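Local coordinates for acyl-CoA dehydrogenase (Bacillus anthracis, PDB 3OWA), which probably catalyses the FAD-dependent alpha,beta-dehydrogenation of acyl-CoA thioesters, at residues K365-E370 with V500-A505; K317-E322 with L530-F535; Y178-E183 with V198-D203; F207-V212 with H258-N263. All coordinates share one frame; numbering follows the deposited sequence.

Contact 1: K365-E370 with V500-A505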
loop_
_atom_site.group_PDB
_atom_site.type_symbol
_atom_site.label_atom_id
_atom_site.label_comp_id
_atom_site.label_asym_id
_atom_site.label_seq_id
_atom_site.Cartn_x
_atom_site.Cartn_y
_atom_site.Cartn_z
ATOM N N LYS A 365 14.778 4.128 -8.463
ATOM C CA LYS A 365 14.586 3.623 -7.137
ATOM C C LYS A 365 13.164 3.884 -6.622
ATOM O O LYS A 365 12.517 2.969 -6.092
ATOM C CB LYS A 365 15.641 4.187 -6.184
ATOM C CG LYS A 365 15.665 3.507 -4.818
ATOM C CD LYS A 365 14.806 4.216 -3.804
ATOM C CE LYS A 365 14.668 3.385 -2.574
ATOM N NZ LYS A 365 13.942 4.077 -1.455
ATOM N N VAL A 366 12.686 5.128 -6.764
ATOM C CA VAL A 366 11.369 5.477 -6.297
ATOM C C VAL A 366 10.322 4.801 -7.163
ATOM O O VAL A 366 9.345 4.221 -6.660
ATOM C CB VAL A 366 11.110 7.023 -6.332
ATOM C CG1 VAL A 366 9.630 7.309 -5.952
ATOM C CG2 VAL A 366 12.069 7.754 -5.411
ATOM N N PHE A 367 10.516 4.848 -8.475
ATOM C CA PHE A 367 9.479 4.310 -9.359
ATOM C C PHE A 367 9.391 2.797 -9.206
ATOM O O PHE A 367 8.303 2.257 -9.093
ATOM C CB PHE A 367 9.768 4.673 -10.808
ATOM C CG PHE A 367 8.656 4.342 -11.753
ATOM C CD1 PHE A 367 7.606 5.223 -11.933
ATOM C CD2 PHE A 367 8.694 3.179 -12.515
ATOM C CE1 PHE A 367 6.574 4.931 -12.823
ATOM C CE2 PHE A 367 7.666 2.867 -13.396
ATOM C CZ PHE A 367 6.605 3.741 -13.564
ATOM N N GLY A 368 10.537 2.124 -9.182
ATOM C CA GLY A 368 10.558 0.657 -9.015
ATOM C C GLY A 368 9.971 0.204 -7.687
ATOM O O GLY A 368 9.176 -0.737 -7.622
ATOM N N SER A 369 10.364 0.858 -6.601
ATOM C CA SER A 369 9.856 0.422 -5.305
ATOM C C SER A 369 8.329 0.629 -5.203
ATOM O O SER A 369 7.628 -0.182 -4.596
ATOM C CB SER A 369 10.609 1.151 -4.191
ATOM O OG SER A 369 10.419 2.585 -4.263
ATOM N N GLU A 370 7.806 1.703 -5.798
ATOM C CA GLU A 370 6.344 1.960 -5.797
ATOM C C GLU A 370 5.550 1.066 -6.731
ATOM O O GLU A 370 4.428 0.670 -6.422
ATOM C CB GLU A 370 6.026 3.449 -6.094
ATOM C CG GLU A 370 6.575 4.283 -4.967
ATOM C CD GLU A 370 6.060 5.721 -4.963
ATOM O OE1 GLU A 370 5.694 6.247 -6.041
ATOM O OE2 GLU A 370 6.048 6.340 -3.872
ATOM N N VAL A 500 8.700 14.469 -13.248
ATOM C CA VAL A 500 9.892 14.031 -13.956
ATOM C C VAL A 500 9.923 12.493 -13.957
ATOM O O VAL A 500 10.287 11.862 -14.972
ATOM C CB VAL A 500 11.172 14.599 -13.281
ATOM C CG1 VAL A 500 12.446 14.018 -13.932
ATOM C CG2 VAL A 500 11.157 16.153 -13.313
ATOM N N SER A 501 9.527 11.891 -12.836
ATOM C CA SER A 501 9.565 10.442 -12.736
ATOM C C SER A 501 8.574 9.818 -13.751
ATOM O O SER A 501 8.928 8.918 -14.511
ATOM C CB SER A 501 9.214 9.990 -11.335
ATOM O OG SER A 501 9.232 8.576 -11.323
ATOM N N ASN A 502 7.349 10.319 -13.777
ATOM C CA ASN A 502 6.364 9.813 -14.735
ATOM C C ASN A 502 6.811 10.007 -16.160
ATOM O O ASN A 502 6.662 9.114 -16.978
ATOM C CB ASN A 502 4.997 10.462 -14.511
ATOM C CG ASN A 502 4.183 9.732 -13.458
ATOM O OD1 ASN A 502 4.546 8.647 -13.003
ATOM N ND2 ASN A 502 3.088 10.328 -13.065
ATOM N N LEU A 503 7.386 11.170 -16.442
ATOM C CA LEU A 503 7.930 11.449 -17.773
ATOM C C LEU A 503 9.018 10.448 -18.239
ATOM O O LEU A 503 8.977 9.936 -19.370
ATOM C CB LEU A 503 8.409 12.910 -17.837
ATOM C CG LEU A 503 9.349 13.173 -18.993
ATOM C CD1 LEU A 503 8.515 13.414 -20.232
ATOM C CD2 LEU A 503 10.303 14.323 -18.687
ATOM N N TYR A 504 9.977 10.172 -17.362
ATOM C CA TYR A 504 11.050 9.207 -17.624
ATOM C C TYR A 504 10.518 7.792 -17.887
ATOM O O TYR A 504 10.971 7.101 -18.803
ATOM C CB TYR A 504 12.068 9.192 -16.454
ATOM C CG TYR A 504 13.344 8.429 -16.725
ATOM C CD1 TYR A 504 14.145 8.737 -17.835
ATOM C CD2 TYR A 504 13.754 7.402 -15.885
ATOM C CE1 TYR A 504 15.322 8.045 -18.098
ATOM C CE2 TYR A 504 14.936 6.702 -16.129
ATOM C CZ TYR A 504 15.717 7.035 -17.246
ATOM O OH TYR A 504 16.881 6.336 -17.494
ATOM N N ALA A 505 9.568 7.351 -17.084
ATOM C CA ALA A 505 8.969 6.037 -17.317
ATOM C C ALA A 505 8.176 5.997 -18.646
ATOM O O ALA A 505 8.282 5.026 -19.414
ATOM C CB ALA A 505 8.068 5.662 -16.140
#

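Contact 2: K317-E322 with L530-F535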
loop_
_atom_site.group_PDB
_atom_site.type_symbol
_atom_site.label_atom_id
_atom_site.label_comp_id
_atom_site.label_asym_id
_atom_site.label_seq_id
_atom_site.Cartn_x
_atom_site.Cartn_y
_atom_site.Cartn_z
ATOM N N LYS A 317 2.587 -1.248 -15.492
ATOM C CA LYS A 317 3.582 -0.628 -14.600
ATOM C C LYS A 317 4.918 -1.334 -14.616
ATOM O O LYS A 317 5.944 -0.677 -14.666
ATOM C CB LYS A 317 3.036 -0.574 -13.163
ATOM C CG LYS A 317 1.804 0.331 -13.036
ATOM C CD LYS A 317 1.300 0.213 -11.585
ATOM C CE LYS A 317 -0.044 0.910 -11.384
ATOM N NZ LYS A 317 0.115 2.424 -11.546
ATOM N N THR A 318 4.918 -2.665 -14.586
ATOM C CA THR A 318 6.172 -3.426 -14.582
ATOM C C THR A 318 6.941 -3.204 -15.901
ATOM O O THR A 318 8.170 -3.094 -15.893
ATOM C CB THR A 318 5.898 -4.928 -14.424
ATOM O OG1 THR A 318 5.313 -5.178 -13.151
ATOM C CG2 THR A 318 7.204 -5.784 -14.538
ATOM N N TYR A 319 6.217 -3.138 -17.025
ATOM C CA TYR A 319 6.836 -2.848 -18.325
ATOM C C TYR A 319 7.479 -1.475 -18.235
ATOM O O TYR A 319 8.623 -1.306 -18.610
ATOM C CB TYR A 319 5.803 -2.847 -19.462
ATOM C CG TYR A 319 6.414 -2.536 -20.831
ATOM C CD1 TYR A 319 7.175 -3.498 -21.513
ATOM C CD2 TYR A 319 6.225 -1.282 -21.444
ATOM C CE1 TYR A 319 7.747 -3.213 -22.770
ATOM C CE2 TYR A 319 6.785 -0.994 -22.711
ATOM C CZ TYR A 319 7.538 -1.968 -23.356
ATOM O OH TYR A 319 8.090 -1.699 -24.591
ATOM N N ALA A 320 6.762 -0.486 -17.701
ATOM C CA ALA A 320 7.365 0.844 -17.641
ATOM C C ALA A 320 8.585 0.859 -16.714
ATOM O O ALA A 320 9.598 1.473 -17.054
ATOM C CB ALA A 320 6.342 1.933 -17.267
ATOM N N ALA A 321 8.516 0.145 -15.585
ATOM C CA ALA A 321 9.657 0.069 -14.661
ATOM C C ALA A 321 10.861 -0.644 -15.271
ATOM O O ALA A 321 12.009 -0.189 -15.154
ATOM C CB ALA A 321 9.237 -0.609 -13.300
ATOM N N GLU A 322 10.605 -1.797 -15.887
ATOM C CA GLU A 322 11.663 -2.557 -16.515
ATOM C C GLU A 322 12.336 -1.721 -17.619
ATOM O O GLU A 322 13.566 -1.680 -17.695
ATOM C CB GLU A 322 11.121 -3.849 -17.129
ATOM C CG GLU A 322 12.179 -4.680 -17.828
ATOM C CD GLU A 322 11.586 -5.816 -18.649
ATOM O OE1 GLU A 322 10.526 -5.633 -19.334
ATOM O OE2 GLU A 322 12.199 -6.905 -18.618
ATOM N N LEU A 530 0.239 -1.948 -26.314
ATOM C CA LEU A 530 -0.833 -1.918 -25.333
ATOM C C LEU A 530 -0.385 -1.400 -23.959
ATOM O O LEU A 530 -1.019 -0.505 -23.421
ATOM C CB LEU A 530 -1.476 -3.310 -25.221
ATOM C CG LEU A 530 -2.374 -3.721 -26.421
ATOM C CD1 LEU A 530 -2.830 -5.150 -26.245
ATOM C CD2 LEU A 530 -3.565 -2.782 -26.631
ATOM N N TYR A 531 0.716 -1.939 -23.434
ATOM C CA TYR A 531 1.264 -1.479 -22.147
ATOM C C TYR A 531 1.510 0.010 -22.248
ATOM O O TYR A 531 1.172 0.756 -21.349
ATOM C CB TYR A 531 2.619 -2.132 -21.820
ATOM C CG TYR A 531 2.634 -3.606 -21.474
ATOM C CD1 TYR A 531 1.582 -4.192 -20.766
ATOM C CD2 TYR A 531 3.724 -4.402 -21.822
ATOM C CE1 TYR A 531 1.617 -5.527 -20.415
ATOM C CE2 TYR A 531 3.771 -5.765 -21.473
ATOM C CZ TYR A 531 2.692 -6.318 -20.794
ATOM O OH TYR A 531 2.685 -7.648 -20.451
ATOM N N THR A 532 2.111 0.416 -23.371
ATOM C CA THR A 532 2.507 1.804 -23.610
ATOM C C THR A 532 1.334 2.777 -23.669
ATOM O O THR A 532 1.387 3.832 -23.016
ATOM C CB THR A 532 3.390 1.905 -24.878
ATOM O OG1 THR A 532 4.540 1.086 -24.673
ATOM C CG2 THR A 532 3.861 3.336 -25.117
ATOM N N GLU A 533 0.284 2.426 -24.424
ATOM C CA GLU A 533 -0.923 3.263 -24.520
ATOM C C GLU A 533 -1.586 3.480 -23.167
ATOM O O GLU A 533 -1.939 4.605 -22.785
ATOM C CB GLU A 533 -1.928 2.613 -25.473
ATOM C CG GLU A 533 -1.518 2.770 -26.933
ATOM C CD GLU A 533 -2.314 1.896 -27.882
ATOM O OE1 GLU A 533 -2.930 0.893 -27.437
ATOM O OE2 GLU A 533 -2.325 2.224 -29.088
ATOM N N VAL A 534 -1.725 2.377 -22.442
ATOM C CA VAL A 534 -2.430 2.345 -21.184
ATOM C C VAL A 534 -1.602 3.077 -20.106
ATOM O O VAL A 534 -2.140 3.915 -19.385
ATOM C CB VAL A 534 -2.712 0.852 -20.810
ATOM C CG1 VAL A 534 -2.799 0.652 -19.337
ATOM C CG2 VAL A 534 -3.987 0.353 -21.554
ATOM N N PHE A 535 -0.306 2.787 -20.027
ATOM C CA PHE A 535 0.527 3.425 -18.999
ATOM C C PHE A 535 0.624 4.942 -19.258
ATOM O O PHE A 535 0.500 5.753 -18.331
ATOM C CB PHE A 535 1.944 2.813 -18.914
ATOM C CG PHE A 535 2.853 3.554 -17.970
ATOM C CD1 PHE A 535 2.781 3.323 -16.611
ATOM C CD2 PHE A 535 3.726 4.541 -18.434
ATOM C CE1 PHE A 535 3.585 4.031 -15.716
ATOM C CE2 PHE A 535 4.534 5.262 -17.572
ATOM C CZ PHE A 535 4.484 4.988 -16.196
#

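Contact 3: Y178-E183 with V198-D203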
loop_
_atom_site.group_PDB
_atom_site.type_symbol
_atom_site.label_atom_id
_atom_site.label_comp_id
_atom_site.label_asym_id
_atom_site.label_seq_id
_atom_site.Cartn_x
_atom_site.Cartn_y
_atom_site.Cartn_z
ATOM N N TYR A 178 43.707 3.824 13.939
ATOM C CA TYR A 178 42.563 4.623 14.372
ATOM C C TYR A 178 41.801 3.839 15.419
ATOM O O TYR A 178 41.639 2.627 15.273
ATOM C CB TYR A 178 41.636 4.958 13.187
ATOM C CG TYR A 178 42.236 6.034 12.319
ATOM C CD1 TYR A 178 42.148 7.369 12.693
ATOM C CD2 TYR A 178 42.896 5.704 11.112
ATOM C CE1 TYR A 178 42.704 8.379 11.892
ATOM C CE2 TYR A 178 43.456 6.709 10.289
ATOM C CZ TYR A 178 43.365 8.040 10.701
ATOM O OH TYR A 178 43.889 9.035 9.914
ATOM N N VAL A 179 41.376 4.542 16.462
ATOM C CA VAL A 179 40.581 4.010 17.571
ATOM C C VAL A 179 39.125 4.461 17.364
ATOM O O VAL A 179 38.804 5.662 17.442
ATOM C CB VAL A 179 41.136 4.480 18.961
ATOM C CG1 VAL A 179 40.285 3.961 20.096
ATOM C CG2 VAL A 179 42.601 4.013 19.179
ATOM N N LEU A 180 38.248 3.512 17.037
ATOM C CA LEU A 180 36.852 3.875 16.686
ATOM C C LEU A 180 35.871 3.606 17.832
ATOM O O LEU A 180 35.928 2.539 18.487
ATOM C CB LEU A 180 36.388 3.122 15.415
ATOM C CG LEU A 180 36.628 3.855 14.093
ATOM C CD1 LEU A 180 38.120 3.924 13.803
ATOM C CD2 LEU A 180 35.885 3.132 12.935
ATOM N N ASN A 181 34.979 4.560 18.074
ATOM C CA ASN A 181 33.941 4.394 19.085
ATOM C C ASN A 181 32.592 4.834 18.588
ATOM O O ASN A 181 32.438 5.967 18.114
ATOM C CB ASN A 181 34.283 5.187 20.354
ATOM C CG ASN A 181 35.359 4.532 21.159
ATOM O OD1 ASN A 181 36.544 4.934 21.097
ATOM N ND2 ASN A 181 34.974 3.536 21.959
ATOM N N GLY A 182 31.608 3.957 18.740
ATOM C CA GLY A 182 30.219 4.259 18.381
ATOM C C GLY A 182 29.450 3.013 17.983
ATOM O O GLY A 182 29.916 1.878 18.195
ATOM N N GLU A 183 28.261 3.220 17.419
ATOM C CA GLU A 183 27.370 2.115 17.072
ATOM C C GLU A 183 26.740 2.424 15.741
ATOM O O GLU A 183 26.311 3.553 15.488
ATOM C CB GLU A 183 26.251 1.985 18.117
ATOM C CG GLU A 183 26.731 1.566 19.526
ATOM C CD GLU A 183 25.575 1.108 20.429
ATOM O OE1 GLU A 183 24.466 1.692 20.304
ATOM O OE2 GLU A 183 25.772 0.169 21.253
ATOM N N VAL A 198 32.993 1.164 7.296
ATOM C CA VAL A 198 32.423 1.944 8.397
ATOM C C VAL A 198 32.719 3.448 8.234
ATOM O O VAL A 198 33.843 3.837 7.959
ATOM C CB VAL A 198 33.061 1.500 9.716
ATOM C CG1 VAL A 198 32.548 2.346 10.874
ATOM C CG2 VAL A 198 32.841 -0.040 9.956
ATOM N N TYR A 199 31.737 4.307 8.469
ATOM C CA TYR A 199 31.978 5.743 8.394
ATOM C C TYR A 199 32.049 6.290 9.789
ATOM O O TYR A 199 31.230 5.906 10.634
ATOM C CB TYR A 199 30.791 6.399 7.698
ATOM C CG TYR A 199 30.744 6.144 6.223
ATOM C CD1 TYR A 199 31.322 7.058 5.321
ATOM C CD2 TYR A 199 30.089 5.028 5.709
ATOM C CE1 TYR A 199 31.245 6.850 3.936
ATOM C CE2 TYR A 199 30.020 4.817 4.325
ATOM C CZ TYR A 199 30.584 5.718 3.453
ATOM O OH TYR A 199 30.459 5.476 2.079
ATOM N N ALA A 200 33.024 7.182 10.046
ATOM C CA ALA A 200 33.246 7.738 11.380
ATOM C C ALA A 200 33.886 9.110 11.204
ATOM O O ALA A 200 34.451 9.380 10.149
ATOM C CB ALA A 200 34.176 6.850 12.206
ATOM N N LYS A 201 33.808 9.961 12.218
ATOM C CA LYS A 201 34.431 11.281 12.123
ATOM C C LYS A 201 35.765 11.312 12.859
ATOM O O LYS A 201 35.797 11.177 14.077
ATOM C CB LYS A 201 33.499 12.392 12.627
ATOM C CG LYS A 201 32.271 12.562 11.768
ATOM C CD LYS A 201 31.366 13.682 12.296
ATOM C CE LYS A 201 30.169 13.856 11.357
ATOM N NZ LYS A 201 29.315 15.021 11.802
ATOM N N ILE A 202 36.857 11.470 12.100
ATOM C CA ILE A 202 38.207 11.599 12.678
ATOM C C ILE A 202 38.261 12.824 13.576
ATOM O O ILE A 202 37.870 13.882 13.151
ATOM C CB ILE A 202 39.294 11.616 11.593
ATOM C CG1 ILE A 202 39.326 10.234 10.922
ATOM C CG2 ILE A 202 40.678 11.990 12.210
ATOM C CD1 ILE A 202 40.085 10.141 9.625
ATOM N N ASP A 203 38.695 12.644 14.825
ATOM C CA ASP A 203 38.640 13.676 15.874
ATOM C C ASP A 203 37.249 14.266 16.064
ATOM O O ASP A 203 37.102 15.373 16.567
ATOM C CB ASP A 203 39.670 14.802 15.621
ATOM C CG ASP A 203 41.095 14.275 15.522
ATOM O OD1 ASP A 203 41.894 14.895 14.785
ATOM O OD2 ASP A 203 41.417 13.236 16.155
#

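Contact 4: F207-V212 with H258-N263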
loop_
_atom_site.group_PDB
_atom_site.type_symbol
_atom_site.label_atom_id
_atom_site.label_comp_id
_atom_site.label_asym_id
_atom_site.label_seq_id
_atom_site.Cartn_x
_atom_site.Cartn_y
_atom_site.Cartn_z
ATOM N N PHE A 207 34.495 13.537 8.467
ATOM C CA PHE A 207 33.677 12.391 8.098
ATOM C C PHE A 207 34.450 11.550 7.092
ATOM O O PHE A 207 34.796 12.034 6.003
ATOM C CB PHE A 207 32.374 12.908 7.500
ATOM C CG PHE A 207 31.396 11.831 7.112
ATOM C CD1 PHE A 207 30.541 11.289 8.067
ATOM C CD2 PHE A 207 31.321 11.380 5.783
ATOM C CE1 PHE A 207 29.605 10.293 7.711
ATOM C CE2 PHE A 207 30.399 10.391 5.412
ATOM C CZ PHE A 207 29.540 9.848 6.373
ATOM N N SER A 208 34.741 10.302 7.466
ATOM C CA SER A 208 35.689 9.463 6.710
ATOM C C SER A 208 35.262 7.982 6.668
ATOM O O SER A 208 34.541 7.559 7.522
ATOM C CB SER A 208 37.098 9.556 7.362
ATOM O OG SER A 208 37.540 10.903 7.462
ATOM N N ALA A 209 35.707 7.219 5.673
ATOM C CA ALA A 209 35.346 5.808 5.585
ATOM C C ALA A 209 36.532 4.939 5.952
ATOM O O ALA A 209 37.677 5.337 5.713
ATOM C CB ALA A 209 34.837 5.475 4.179
ATOM N N PHE A 210 36.259 3.752 6.514
ATOM C CA PHE A 210 37.309 2.830 6.990
ATOM C C PHE A 210 36.944 1.413 6.630
ATOM O O PHE A 210 35.763 1.036 6.688
ATOM C CB PHE A 210 37.423 2.865 8.518
ATOM C CG PHE A 210 37.836 4.210 9.077
ATOM C CD1 PHE A 210 39.169 4.476 9.337
ATOM C CD2 PHE A 210 36.897 5.180 9.354
ATOM C CE1 PHE A 210 39.581 5.715 9.865
ATOM C CE2 PHE A 210 37.278 6.429 9.889
ATOM C CZ PHE A 210 38.646 6.691 10.136
ATOM N N ILE A 211 37.941 0.622 6.249
ATOM C CA ILE A 211 37.725 -0.819 6.097
ATOM C C ILE A 211 38.000 -1.458 7.455
ATOM O O ILE A 211 39.103 -1.332 8.040
ATOM C CB ILE A 211 38.643 -1.415 5.031
ATOM C CG1 ILE A 211 38.452 -0.684 3.697
ATOM C CG2 ILE A 211 38.492 -2.957 4.968
ATOM C CD1 ILE A 211 39.642 -0.845 2.697
ATOM N N VAL A 212 36.971 -2.077 8.018
ATOM C CA VAL A 212 37.068 -2.580 9.368
ATOM C C VAL A 212 36.778 -4.076 9.303
ATOM O O VAL A 212 35.681 -4.476 8.904
ATOM C CB VAL A 212 36.031 -1.912 10.284
ATOM C CG1 VAL A 212 36.110 -2.518 11.711
ATOM C CG2 VAL A 212 36.238 -0.391 10.303
ATOM N N HIS A 258 31.965 11.688 2.443
ATOM C CA HIS A 258 30.718 12.007 1.701
ATOM C C HIS A 258 30.782 11.675 0.220
ATOM O O HIS A 258 29.758 11.286 -0.392
ATOM C CB HIS A 258 30.253 13.465 1.901
ATOM C CG HIS A 258 31.109 14.483 1.200
ATOM N ND1 HIS A 258 32.274 14.975 1.748
ATOM C CD2 HIS A 258 30.979 15.081 -0.012
ATOM C CE1 HIS A 258 32.823 15.840 0.908
ATOM N NE2 HIS A 258 32.058 15.919 -0.168
ATOM N N ILE A 259 31.969 11.811 -0.354
ATOM C CA ILE A 259 32.168 11.486 -1.757
ATOM C C ILE A 259 31.914 9.981 -2.020
ATOM O O ILE A 259 31.255 9.595 -3.017
ATOM C CB ILE A 259 33.576 11.900 -2.202
ATOM C CG1 ILE A 259 33.672 13.430 -2.261
ATOM C CG2 ILE A 259 33.965 11.245 -3.541
ATOM C CD1 ILE A 259 35.101 13.948 -2.383
ATOM N N ILE A 260 32.408 9.138 -1.120
ATOM C CA ILE A 260 32.144 7.694 -1.212
ATOM C C ILE A 260 30.649 7.388 -1.000
ATOM O O ILE A 260 30.021 6.684 -1.837
ATOM C CB ILE A 260 33.032 6.898 -0.260
ATOM C CG1 ILE A 260 34.515 7.213 -0.559
ATOM C CG2 ILE A 260 32.699 5.349 -0.330
ATOM C CD1 ILE A 260 35.504 6.607 0.502
ATOM N N ALA A 261 30.062 7.984 0.052
ATOM C CA ALA A 261 28.700 7.689 0.432
ATOM C C ALA A 261 27.727 8.085 -0.673
ATOM O O ALA A 261 26.750 7.357 -0.938
ATOM C CB ALA A 261 28.320 8.380 1.758
ATOM N N PHE A 262 27.989 9.238 -1.295
ATOM C CA PHE A 262 27.115 9.746 -2.337
ATOM C C PHE A 262 27.219 8.882 -3.600
ATOM O O PHE A 262 26.197 8.566 -4.235
ATOM C CB PHE A 262 27.389 11.235 -2.646
ATOM C CG PHE A 262 27.055 11.631 -4.085
ATOM C CD1 PHE A 262 25.736 11.969 -4.458
ATOM C CD2 PHE A 262 28.064 11.663 -5.080
ATOM C CE1 PHE A 262 25.416 12.326 -5.809
ATOM C CE2 PHE A 262 27.761 12.021 -6.416
ATOM C CZ PHE A 262 26.430 12.341 -6.776
ATOM N N ASN A 263 28.436 8.487 -3.956
ATOM C CA ASN A 263 28.620 7.678 -5.146
ATOM C C ASN A 263 28.052 6.280 -4.989
ATOM O O ASN A 263 27.422 5.769 -5.921
ATOM C CB ASN A 263 30.087 7.595 -5.539
ATOM C CG ASN A 263 30.498 8.726 -6.439
ATOM O OD1 ASN A 263 30.240 8.710 -7.655
ATOM N ND2 ASN A 263 31.138 9.717 -5.854
HETATM O O HOH W 1 32.823 14.072 4.106
#

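Contact 1: K365-E370 with V500-A505
Phe367 reaches across from helix 358-383 to lay one face of its ring against the methyl of Ala505 on helix 490-520. The two short segments run nearly at right angles (crossing angle -78°) with their axes 10.5 Å apart, a separation that this one large side chain spans. Its CG stands anti to the backbone N (chi1 -171°), which carries the ring away from its own helix and up to Ser501 and Ala505, one turn apart on the partner.

Ala505 CB sits 3.9 Å from the ring centroid and 25° off the normal, a CH-pi contact displaced toward the rim; its nearest atom is Phe367 CZ, at 3.5 Å. Ser501 comes at the ring obliquely, its OG 3.8 Å from Phe367 CD1. Asn502 instead meets the edge: its OD1 lies near the ring plane, 4.2 Å from Phe367 CE1, while its ND2 is hydrogen-bonded to Glu542. The CB of Asn502 leads away from helix 358-383, and the amide end then turns back toward the phenyl group.

Phe367 also touches Ala320 and Ala321 of helix 305-336 and Phe535 of helix 526-554, so four helices meet round this ring. On the same helix, Glu370 forms a salt bridge with Arg415 of helix 411-427. Polar atoms brush the phenyl group without bonding to it across the contact. Cohesion here therefore rests on dispersion and the CH-pi approach of Ala505, with a carbonyl oxygen near the ring edge, where the weakly positive C-H groups may attract it slightly.

Contact 2: K317-E322 with L530-F535
Two aromatic contacts of different kinds join the segments, Tyr319 with Tyr531 and Ala320 with Phe535. In the tyrosine pair the ring centroids are 5.2 Å apart and the planes are inclined by 33°, so the rings are neither stacked nor perpendicular. The closest approach, 3.4 Å, is between Tyr319 CG and Tyr531 CD2. Tyr531 CB and CG also lie along the base of the Tyr319 side chain, making the inner part of each tyrosine the touching part. With CG of Tyr319 anti to the backbone N and CG of Tyr531 beside its own, the hydroxyls are carried to separate partners: Tyr319 OH to Thr513, Tyr531 OH to Thr596 near the C terminus.

The second contact is a CH-pi interaction centred on the ring. Ala320 CB stands 3.6 Å from the Phe535 centroid and only 4° off the normal, and all six ring carbons are nearly equidistant from it.

Helices 305-336 and 526-554 belong to the helical C-terminal part of the acyl-CoA dehydrogenase fold, one in each of its two C-terminal family regions, and the segments cross at -99° with axes 9.4 Å apart. The small Ala320 methyl, one residue after Tyr319, leaves the phenyl group to lie flat against the helix. Helix 490-520 packs on Tyr319 and Phe535, through Ala509 and Met506 respectively.

The polar contribution is slight. Thr532 OG1 approaches the Tyr319 ring obliquely, 3.6 Å from Tyr319 CE2, while hydrogen-bonding to Lys528 O, one turn back in its own helix, and to the hydroxyl of Thr513, which the phenol of Tyr319 also engages.

Contact 3: Y178-E183 with V198-D203
Leu180 and Ala200 face each other from strands 177-188 and 195-202, their CA atoms 7.5 Å apart. The two short segments are inclined at 112° between their N-to-C directions, and their axes come no closer than 8.3 Å. This is the spacing of two layers packed through side chains, and the pair shares no backbone bond. Each strand pairs instead with strand 168-171, which leads from one wall to the other in the curled sheet of the middle domain, the beta-barrel of this family.

Alternate residues point into the gap: Tyr178 and Leu180 from one wall, Val198, Ala200 and Ile202 from the other. Leu180 reaches over with a single methyl, CD2, which rests 4.0 Å from Val198 CG1 and 4.2 Å from Ala200 CB. The Leu180 and Val198 side chains pass side by side, each heading for the opposite wall. Toward the other end, Ile202 extends CD1 to the outer part of the Tyr178 ring, 3.9 Å from Tyr178 CE1 and nearly as close to the phenol oxygen. With CG beside the backbone N (chi1 -75°), Tyr178 crosses Ile202 obliquely and also meets Phe210 edge-to-face.

Leu171, Ala243 and Val245 join from adjoining strands. Every touching residue is buried, and the contacts are almost all between carbon groups at ordinary van der Waals range. The two walls thus adhere by the hydrophobic effect and dispersion, with the directional bonds kept within the sheet.

Contact 4: F207-V212 with H258-N263
Edge contact comes first: the Phe207 ring turns its rim to the start of helix 257-293, with His258 N near the ring plane and 3.4 Å from Phe207 CD2. CG of Phe207 is anti to the backbone N (chi1 -178°), which sends the ring out from the strand to this first turn.

The apolar contact lies one strand repeat further on, where Ala209 CB meets Ile260 CD1 at 3.9 Å. Only the tip of the isoleucine takes part, against the single methyl of the alanine.

Hydrogen bonding between the segments runs through a water. His258 N, in the first turn of the helix, donates to this water at 3.0 Å. His258 ND1 holds the same water at 2.6 Å, with the water in the plane of the imidazole. A chi1 of 72° folds the ring back so that ND1 and the backbone N of the same residue reach one water. The water also donates a weak bond, 3.4 Å long, to Phe207 O. The other side-chain bond stays within the helix: Asn263 ND2 donates almost straight (167°) to Ile259 O, which also accepts from Asn263 N on the opposite face of its carbonyl plane.

Strand 206-213 lies between strands 195-202 and 250-251. Tyr199 of the former meets Phe207 and also touches Ile260 and Ala261, while Phe129 of helix 124-129 packs on Ile260. The contact thus sets the first long C-terminal helix against the middle-domain barrel.

How the contacts relate
From the N terminus, contact 3 is the first to close, bringing residues 198-203 back over 178-183 across the barrel of the middle domain. Contact 4 follows in series, joining the next strand to the opening turn of helix 257-293; the two are bound directly, since strands 195-202 and 206-213 are sheet neighbours, with Val198 O 2.8 Å from Phe210 N. Contact 2 then opens in helix 305-336 and closes in helix 526-554, and contact 1, from helix 358-383 to helix 490-520, is nested within its loop; both join helices of the C-terminal part. They meet where Phe535 touches Phe367 and Ala505. Centres of contacts 2 and 3 lie about 46 Å apart, on opposite sides of the chain's centre.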